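PDB 5DMM: homocysteine S-methyltransferase from Escherichia coli, which catalyses methyl transfer from S-methylmethionine, or less efficiently S-adenosylmethionine, to homocysteine, forming methionine with the help of a zinc ion. Local coordinates for residues V122-Y128 with F149-R153. Residues are numbered along the deposited sequence.
Sequences VGPYGAY and FHRPR
A buried arginine lays one face of its guanidinium over the backbone of Val122 and Gly123. Arg153 (chi1 t, chi2 t, chi3 p) gives a weak hydrogen bond from NH2 to Gly123 O (2.7 Å); its NH1 is hydrogen-bonded to Ser70 O. His150 CE1 lies 3.2 Å from Gly123 O; His150 NE2 is hydrogen-bonded to Glu175 OE2. Residues 122-124 are extended; 125-128 turn helical, with Ala127 N hydrogen-bonded to Pro124 O (3.1 Å). Residues 149-153 are helical, kinked at Pro152 and Arg153. CA atoms pair as Val122-Arg153 and Tyr125-Phe149, each 7.5 Å apart. The CA-to-CB bond of Phe149 (chi1 t) points toward residues 122-128. The edge of Tyr125 (chi1 t) meets the Phe149 face, centroids 5.0 Å apart, planes at 82°. Tyr128 CB touches Phe149 CE1 (3.7 Å), completing an aromatic cluster. The side chain of Pro124 is about 7 Å from bound homocysteine. The contact joins the C-terminal end of strand 117-122 and short helix 125-129 to helix 143-159, within one beta-alpha unit of the TIM barrel.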
loop_
_atom_site.group_PDB
_atom_site.type_symbol
_atom_site.label_atom_id
_atom_site.label_comp_id
_atom_site.label_asym_id
_atom_site.label_seq_id
_atom_site.Cartn_x
_atom_site.Cartn_y
_atom_site.Cartn_z
ATOM N N VAL A 122 3.178 0.333 -4.504
ATOM C CA VAL A 122 3.049 0.059 -5.925
ATOM C C VAL A 122 1.600 0.250 -6.347
ATOM O O VAL A 122 0.736 -0.593 -6.064
ATOM C CB VAL A 122 3.513 -1.373 -6.260
ATOM C CG1 VAL A 122 3.117 -1.771 -7.688
ATOM C CG2 VAL A 122 5.018 -1.483 -6.064
ATOM N N GLY A 123 1.322 1.372 -7.001
ATOM C CA GLY A 123 -0.038 1.663 -7.423
ATOM C C GLY A 123 -0.315 1.079 -8.792
ATOM O O GLY A 123 0.618 0.690 -9.509
ATOM N N PRO A 124 -1.598 1.031 -9.179
ATOM C CA PRO A 124 -1.986 0.416 -10.454
ATOM C C PRO A 124 -1.707 1.320 -11.643
ATOM O O PRO A 124 -1.538 2.524 -11.474
ATOM C CB PRO A 124 -3.496 0.208 -10.292
ATOM C CG PRO A 124 -3.923 1.354 -9.399
ATOM C CD PRO A 124 -2.763 1.561 -8.438
ATOM N N TYR A 125 -1.703 0.725 -12.829
ATOM C CA TYR A 125 -1.582 1.445 -14.092
ATOM C C TYR A 125 -2.690 2.498 -14.212
ATOM O O TYR A 125 -2.480 3.587 -14.741
ATOM C CB TYR A 125 -1.628 0.445 -15.254
ATOM C CG TYR A 125 -1.419 1.061 -16.614
ATOM C CD1 TYR A 125 -0.150 1.433 -17.043
ATOM C CD2 TYR A 125 -2.492 1.269 -17.475
ATOM C CE1 TYR A 125 0.044 1.997 -18.291
ATOM C CE2 TYR A 125 -2.304 1.830 -18.725
ATOM C CZ TYR A 125 -1.037 2.189 -19.126
ATOM O OH TYR A 125 -0.849 2.748 -20.370
ATOM N N GLY A 126 -3.862 2.180 -13.675
ATOM C CA GLY A 126 -4.979 3.105 -13.682
ATOM C C GLY A 126 -4.714 4.450 -13.026
ATOM O O GLY A 126 -5.276 5.466 -13.440
ATOM N N ALA A 127 -3.866 4.453 -12.000
ATOM C CA ALA A 127 -3.531 5.680 -11.291
ATOM C C ALA A 127 -2.666 6.577 -12.174
ATOM O O ALA A 127 -2.717 7.802 -12.074
ATOM C CB ALA A 127 -2.821 5.366 -9.985
ATOM N N TYR A 128 -1.862 5.960 -13.036
ATOM C CA TYR A 128 -1.069 6.717 -13.999
ATOM C C TYR A 128 -1.957 7.348 -15.073
ATOM O O TYR A 128 -1.725 8.489 -15.498
ATOM C CB TYR A 128 -0.006 5.813 -14.633
ATOM C CG TYR A 128 0.459 6.262 -16.002
ATOM C CD1 TYR A 128 1.259 7.388 -16.155
ATOM C CD2 TYR A 128 0.109 5.541 -17.143
ATOM C CE1 TYR A 128 1.687 7.801 -17.411
ATOM C CE2 TYR A 128 0.528 5.946 -18.399
ATOM C CZ TYR A 128 1.318 7.068 -18.523
ATOM O OH TYR A 128 1.736 7.465 -19.769
ATOM N N PHE A 149 5.904 -1.095 -17.352
ATOM C CA PHE A 149 5.398 0.022 -16.552
ATOM C C PHE A 149 5.825 -0.108 -15.097
ATOM O O PHE A 149 6.257 0.862 -14.480
ATOM C CB PHE A 149 3.866 0.107 -16.636
ATOM C CG PHE A 149 3.244 1.035 -15.620
ATOM C CD1 PHE A 149 3.235 2.406 -15.820
ATOM C CD2 PHE A 149 2.649 0.531 -14.481
ATOM C CE1 PHE A 149 2.656 3.262 -14.894
ATOM C CE2 PHE A 149 2.056 1.383 -13.544
ATOM C CZ PHE A 149 2.064 2.747 -13.752
ATOM N N HIS A 150 5.710 -1.319 -14.558
ATOM C CA HIS A 150 5.947 -1.538 -13.139
ATOM C C HIS A 150 7.403 -1.792 -12.751
ATOM O O HIS A 150 7.804 -1.478 -11.636
ATOM C CB HIS A 150 5.118 -2.730 -12.661
ATOM C CG HIS A 150 3.685 -2.409 -12.407
ATOM N ND1 HIS A 150 3.280 -1.568 -11.389
ATOM C CD2 HIS A 150 2.555 -2.802 -13.043
ATOM C CE1 HIS A 150 1.960 -1.480 -11.396
ATOM N NE2 HIS A 150 1.499 -2.215 -12.393
ATOM N N ARG A 151 8.175 -2.383 -13.662
ATOM C CA ARG A 151 9.535 -2.839 -13.342
ATOM C C ARG A 151 10.466 -1.803 -12.680
ATOM O O ARG A 151 11.053 -2.107 -11.640
ATOM C CB ARG A 151 10.216 -3.392 -14.607
ATOM C CG ARG A 151 11.643 -3.866 -14.368
ATOM C CD ARG A 151 12.228 -4.569 -15.605
ATOM N NE ARG A 151 11.515 -5.804 -15.931
ATOM C CZ ARG A 151 10.753 -5.966 -17.010
ATOM N NH1 ARG A 151 10.611 -4.973 -17.879
ATOM N NH2 ARG A 151 10.137 -7.122 -17.223
ATOM N N PRO A 152 10.620 -0.595 -13.261
ATOM C CA PRO A 152 11.560 0.357 -12.632
ATOM C C PRO A 152 11.228 0.717 -11.179
ATOM O O PRO A 152 12.146 0.890 -10.366
ATOM C CB PRO A 152 11.435 1.617 -13.492
ATOM C CG PRO A 152 10.741 1.222 -14.723
ATOM C CD PRO A 152 9.932 0.004 -14.420
ATOM N N ARG A 153 9.942 0.827 -10.859
ATOM C CA ARG A 153 9.547 1.169 -9.488
ATOM C C ARG A 153 9.783 -0.013 -8.545
ATOM O O ARG A 153 10.243 0.172 -7.414
ATOM C CB ARG A 153 8.084 1.621 -9.425
ATOM C CG ARG A 153 7.553 1.765 -7.994
ATOM C CD ARG A 153 6.183 2.429 -7.975
ATOM N NE ARG A 153 5.246 1.730 -8.843
ATOM C CZ ARG A 153 3.991 2.108 -9.048
ATOM N NH1 ARG A 153 3.506 3.186 -8.431
ATOM N NH2 ARG A 153 3.216 1.403 -9.864
#